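PDB 4R4K: uncharacterized protein from Bacteroides caccae, which is of unknown function but adopts a cystatin-like fold of the NTF2 clan and holds polyethylene glycol chains in its crystal. Local coordinates for residues Trp58-Asp62 against Asn146-Lys150; Thr123-Gly127 against Thr138-Val142. The contacts are given in a common frame with arbitrary orientation. Residues are numbered along the deposited sequence.

In the fold
Both contacts are made by helix 135-152, the last helix of this cystatin-like fold. In contact 2 its early turns (138-142) meet the 123-127 turn, which leaves the edge strand 116-123 of the five-stranded antiparallel sheet; in contact 1 its later turns (146-150) meet the loop 58-62, which precedes strand 69-72. The centres lie about 12 Å apart, and P59 and V142 join them: P59 CA is 3.6 Å from V142 CG1, while P59 CG reaches W125 CD1 at 3.8 Å. One polyethylene glycol pocket takes in L60, L61, T123, G124 and W125, so it spans both contacts; a second, with D62, A148 and F149, belongs to contact 1.

Contact 1: Trp58-Asp62 against Asn146-Lys150; sequences WPLLD and NAAFK. With PEU (2,5,8,11,14,17,20,23,26,29,32,35,38,41,44,47,50,53,56,59,62,65,68,71,74,77,80-heptacosaoxadooctacontan-82-ol), chain J.
The loop W58-D62 runs extended past one face of helical residues N146-K150, with phi/psi from -67/121 at W58 to -101/174 at D62. The nearest CA atoms are those of L60 and N146, 6.0 Å apart, and 304 Å² is buried. N146 (chi1 m, -73°) spreads its carboxamide along the loop backbone: ND2 donates to W58 O at 2.8 Å, and OD1 accepts from L60 N at 2.9 Å. A water gives a further link, donating to N146 OD1 at 2.9 Å and to L60 O at 2.8 Å. One side chain thus ties an irregular loop to the C-terminal helix, bringing together two parts of the cystatin-like fold 84 residues apart in sequence. A148, out of reach of the loop, has its CB 3.7 Å from CCZ of the bound polyethylene glycol. F149 (chi1 t, chi2 -83°) lays its ring against L60 (chi1 m, chi2 t), whose CB sits over the face 3.7 Å from the centroid in a CH-pi contact; L60 CD1 also reaches F149 CD1 at 3.7 Å. L61 O lies at the ring edge, 3.4 Å from F149 CE2, and D62 CB is 3.6 Å from the same CE2. H153 meets the F149 ring edge-to-face. At K150, CG approaches L60 CD1 at 4.3 Å.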
# COMPACT_ATOMS: atom_id res chain seq x y z
N TRP A 58 0.81 1.78 8.99
CA TRP A 58 0.68 0.86 7.86
C TRP A 58 -0.62 0.05 7.84
O TRP A 58 -0.87 -0.71 8.76
CB TRP A 58 1.85 -0.13 7.84
CG TRP A 58 1.78 -1.12 6.72
CD1 TRP A 58 1.47 -2.45 6.80
CD2 TRP A 58 2.00 -0.83 5.33
NE1 TRP A 58 1.47 -3.02 5.54
CE2 TRP A 58 1.79 -2.04 4.62
CE3 TRP A 58 2.31 0.34 4.62
CZ2 TRP A 58 1.92 -2.12 3.24
CZ3 TRP A 58 2.45 0.25 3.25
CH2 TRP A 58 2.25 -0.97 2.58
N PRO A 59 -1.42 0.18 6.76
CA PRO A 59 -2.54 -0.75 6.57
C PRO A 59 -2.08 -2.05 5.92
O PRO A 59 -1.60 -2.03 4.79
CB PRO A 59 -3.49 0.01 5.62
CG PRO A 59 -2.90 1.39 5.48
CD PRO A 59 -1.44 1.23 5.75
N LEU A 60 -2.32 -3.17 6.58
CA LEU A 60 -1.96 -4.46 6.05
C LEU A 60 -2.72 -4.77 4.77
O LEU A 60 -3.94 -4.58 4.70
CB LEU A 60 -2.17 -5.54 7.12
CG LEU A 60 -1.22 -5.45 8.33
CD1 LEU A 60 -1.77 -6.23 9.51
CD2 LEU A 60 0.17 -5.96 7.99
N LEU A 61 -1.98 -5.27 3.78
CA LEU A 61 -2.49 -5.56 2.43
C LEU A 61 -2.75 -7.05 2.26
O LEU A 61 -1.90 -7.87 2.57
CB LEU A 61 -1.48 -5.13 1.39
CG LEU A 61 -1.26 -3.63 1.35
CD1 LEU A 61 -0.12 -3.32 0.41
CD2 LEU A 61 -2.52 -2.86 0.97
N ASP A 62 -3.96 -7.39 1.81
CA ASP A 62 -4.33 -8.79 1.63
C ASP A 62 -4.27 -9.24 0.18
O ASP A 62 -4.02 -8.43 -0.71
CB ASP A 62 -5.69 -9.08 2.28
CG ASP A 62 -6.86 -8.45 1.58
OD1 ASP A 62 -6.76 -8.00 0.41
OD2 ASP A 62 -7.95 -8.43 2.21
N ASN A 146 -6.39 -3.83 10.89
CA ASN A 146 -5.26 -4.71 11.02
C ASN A 146 -5.51 -5.81 12.03
O ASN A 146 -5.09 -6.93 11.83
CB ASN A 146 -4.02 -3.90 11.37
CG ASN A 146 -3.48 -3.09 10.21
OD1 ASN A 146 -3.84 -3.29 9.04
ND2 ASN A 146 -2.58 -2.15 10.52
N ALA A 147 -6.26 -5.52 13.10
CA ALA A 147 -6.70 -6.57 14.04
C ALA A 147 -7.57 -7.62 13.35
O ALA A 147 -7.41 -8.83 13.58
CB ALA A 147 -7.41 -5.93 15.23
N ALA A 148 -8.49 -7.18 12.49
CA ALA A 148 -9.28 -8.10 11.69
C ALA A 148 -8.38 -8.95 10.77
O ALA A 148 -8.51 -10.16 10.67
CB ALA A 148 -10.32 -7.35 10.89
N PHE A 149 -7.46 -8.30 10.08
CA PHE A 149 -6.51 -9.00 9.19
C PHE A 149 -5.78 -10.10 9.94
O PHE A 149 -5.60 -11.21 9.44
CB PHE A 149 -5.51 -7.98 8.64
CG PHE A 149 -4.53 -8.53 7.61
CD1 PHE A 149 -3.40 -9.19 8.00
CD2 PHE A 149 -4.70 -8.22 6.26
CE1 PHE A 149 -2.46 -9.63 7.05
CE2 PHE A 149 -3.79 -8.66 5.33
CZ PHE A 149 -2.67 -9.36 5.72
N LYS A 150 -5.33 -9.78 11.15
CA LYS A 150 -4.53 -10.72 11.92
C LYS A 150 -5.34 -11.92 12.45
O LYS A 150 -4.75 -12.93 12.77
CB LYS A 150 -3.82 -9.97 13.04
CG LYS A 150 -2.70 -9.08 12.54
CD LYS A 150 -1.88 -8.47 13.67
CE LYS A 150 -2.60 -7.32 14.34
NZ LYS A 150 -1.67 -6.67 15.32
OCV PEU J . -14.63 -9.21 7.44
CCW PEU J . -13.41 -8.49 7.52
CCX PEU J . -12.28 -9.27 6.88
OCY PEU J . -11.26 -8.33 6.54
CCZ PEU J . -10.09 -8.36 7.36
CDA PEU J . -8.90 -8.40 6.41
ODB PEU J . -8.79 -9.72 5.88
CDC PEU J . -8.16 -9.82 4.60
CDD PEU J . -8.83 -10.90 3.74
ODE PEU J . -7.88 -11.89 3.33
O HOH W 1 -5.62 -4.08 6.90

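Contact 2: Thr123-Gly127 against Thr138-Val142; sequences TGWYG and TIQQV. With PEU (2,5,8,11,14,17,20,23,26,29,32,35,38,41,44,47,50,53,56,59,62,65,68,71,74,77,80-heptacosaoxadooctacontan-82-ol), chain H.
T123 ends strand 116-123, and the chain turns at once through a short 3-10 segment (G124 -59/-16, W125 -54/-36) to face helical residues T138-V142. T123 OG1 accepts from W125 N at 3.2 Å, an ST turn, and T123 O accepts from Y126 N at 3.0 Å. G124 CA lies 3.9 Å from CCU of the bound polyethylene glycol. W125 (chi1 -86°, chi2 108°) points at the helix, its CA 7.3 Å from T138 CA, the closest such pair. V142 CG2 covers one indole face, 3.9 Å from the six-membered-ring centroid in a CH-pi contact, and the polyethylene glycol covers the opposite face. T138 CG2 lies at the ring edge, 3.9 Å from W125 CE3. Y126 (chi1 m) extends its phenol past T138, with CE1 3.7 Å from T138 CG2, and its OH, hydrogen-bonded to K57 O, lies 3.6 Å from V142 CG2. With no hydrogen bond between the segments, turn and helix are held by apolar packing, which makes W125 a wall between helix and ligand.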
# COMPACT_ATOMS: atom_id res chain seq x y z
N THR A 123 -1.59 5.51 -0.00
CA THR A 123 -2.90 4.93 0.25
C THR A 123 -3.95 5.99 0.51
O THR A 123 -3.71 6.96 1.24
CB THR A 123 -2.87 3.91 1.40
OG1 THR A 123 -4.21 3.49 1.70
CG2 THR A 123 -2.24 4.47 2.64
N GLY A 124 -5.13 5.80 -0.09
CA GLY A 124 -6.26 6.69 0.14
C GLY A 124 -6.71 6.77 1.59
O GLY A 124 -7.48 7.63 1.93
N TRP A 125 -6.29 5.83 2.45
CA TRP A 125 -6.55 5.96 3.90
C TRP A 125 -6.04 7.31 4.43
O TRP A 125 -6.64 7.89 5.32
CB TRP A 125 -5.88 4.85 4.69
CG TRP A 125 -6.62 3.58 4.84
CD1 TRP A 125 -6.35 2.39 4.22
CD2 TRP A 125 -7.73 3.32 5.72
NE1 TRP A 125 -7.23 1.44 4.65
CE2 TRP A 125 -8.09 1.99 5.57
CE3 TRP A 125 -8.46 4.11 6.62
CZ2 TRP A 125 -9.15 1.41 6.28
CZ3 TRP A 125 -9.53 3.54 7.32
CH2 TRP A 125 -9.85 2.21 7.15
N TYR A 126 -4.91 7.75 3.88
CA TYR A 126 -4.30 8.99 4.22
C TYR A 126 -4.23 9.95 3.02
O TYR A 126 -3.23 10.61 2.76
CB TYR A 126 -2.91 8.75 4.77
CG TYR A 126 -2.85 7.73 5.89
CD1 TYR A 126 -3.55 7.93 7.06
CD2 TYR A 126 -2.12 6.57 5.76
CE1 TYR A 126 -3.49 6.99 8.07
CE2 TYR A 126 -2.06 5.62 6.76
CZ TYR A 126 -2.75 5.83 7.91
OH TYR A 126 -2.68 4.91 8.92
N GLY A 127 -5.35 10.07 2.32
CA GLY A 127 -5.45 10.93 1.15
C GLY A 127 -5.26 12.40 1.46
O GLY A 127 -5.36 12.86 2.62
N THR A 138 -8.06 8.11 12.12
CA THR A 138 -7.84 7.28 10.94
C THR A 138 -6.80 6.20 11.22
O THR A 138 -6.98 5.04 10.87
CB THR A 138 -7.41 8.13 9.75
OG1 THR A 138 -8.47 9.04 9.49
CG2 THR A 138 -7.15 7.30 8.49
N ILE A 139 -5.72 6.60 11.87
CA ILE A 139 -4.69 5.65 12.26
C ILE A 139 -5.27 4.54 13.17
O ILE A 139 -4.96 3.38 13.01
CB ILE A 139 -3.49 6.37 12.89
CG1 ILE A 139 -2.77 7.22 11.84
CG2 ILE A 139 -2.54 5.36 13.52
CD1 ILE A 139 -1.76 8.20 12.41
N GLN A 140 -6.15 4.93 14.08
CA GLN A 140 -6.81 3.96 14.95
C GLN A 140 -7.74 3.03 14.14
O GLN A 140 -7.85 1.86 14.45
CB GLN A 140 -7.59 4.68 16.07
CG GLN A 140 -8.39 3.75 16.99
CD GLN A 140 -7.53 2.75 17.75
OE1 GLN A 140 -6.38 3.03 18.09
NE2 GLN A 140 -8.08 1.57 18.00
N GLN A 141 -8.44 3.57 13.13
CA GLN A 141 -9.28 2.75 12.25
C GLN A 141 -8.44 1.71 11.51
O GLN A 141 -8.84 0.55 11.37
CB GLN A 141 -10.05 3.62 11.26
CG GLN A 141 -11.18 4.41 11.90
CD GLN A 141 -11.73 5.51 11.02
OE1 GLN A 141 -11.41 5.61 9.83
NE2 GLN A 141 -12.58 6.35 11.60
N VAL A 142 -7.28 2.13 11.03
CA VAL A 142 -6.33 1.23 10.37
C VAL A 142 -5.87 0.13 11.33
O VAL A 142 -5.82 -1.05 10.98
CB VAL A 142 -5.14 2.00 9.78
CG1 VAL A 142 -4.03 1.03 9.35
CG2 VAL A 142 -5.61 2.86 8.61
OCP PEU H . -11.99 4.66 3.16
CCQ PEU H . -10.80 4.23 3.82
CCR PEU H . -9.69 4.02 2.79
OCS PEU H . -10.11 3.07 1.80
CCT PEU H . -10.02 3.56 0.45
CCU PEU H . -8.56 3.59 -0.02
OCV PEU H . -8.00 2.30 0.19
CCW PEU H . -6.76 2.09 -0.49
CCX PEU H . -6.01 0.98 0.22
OCY PEU H . -6.78 -0.23 0.29
CCZ PEU H . -6.10 -1.34 0.89
CDA PEU H . -5.94 -1.18 2.41
ODB PEU H . -6.38 -2.35 3.11
CDC PEU H . -7.26 -2.09 4.20
CDD PEU H . -8.64 -1.73 3.65
ODE PEU H . -9.66 -1.92 4.64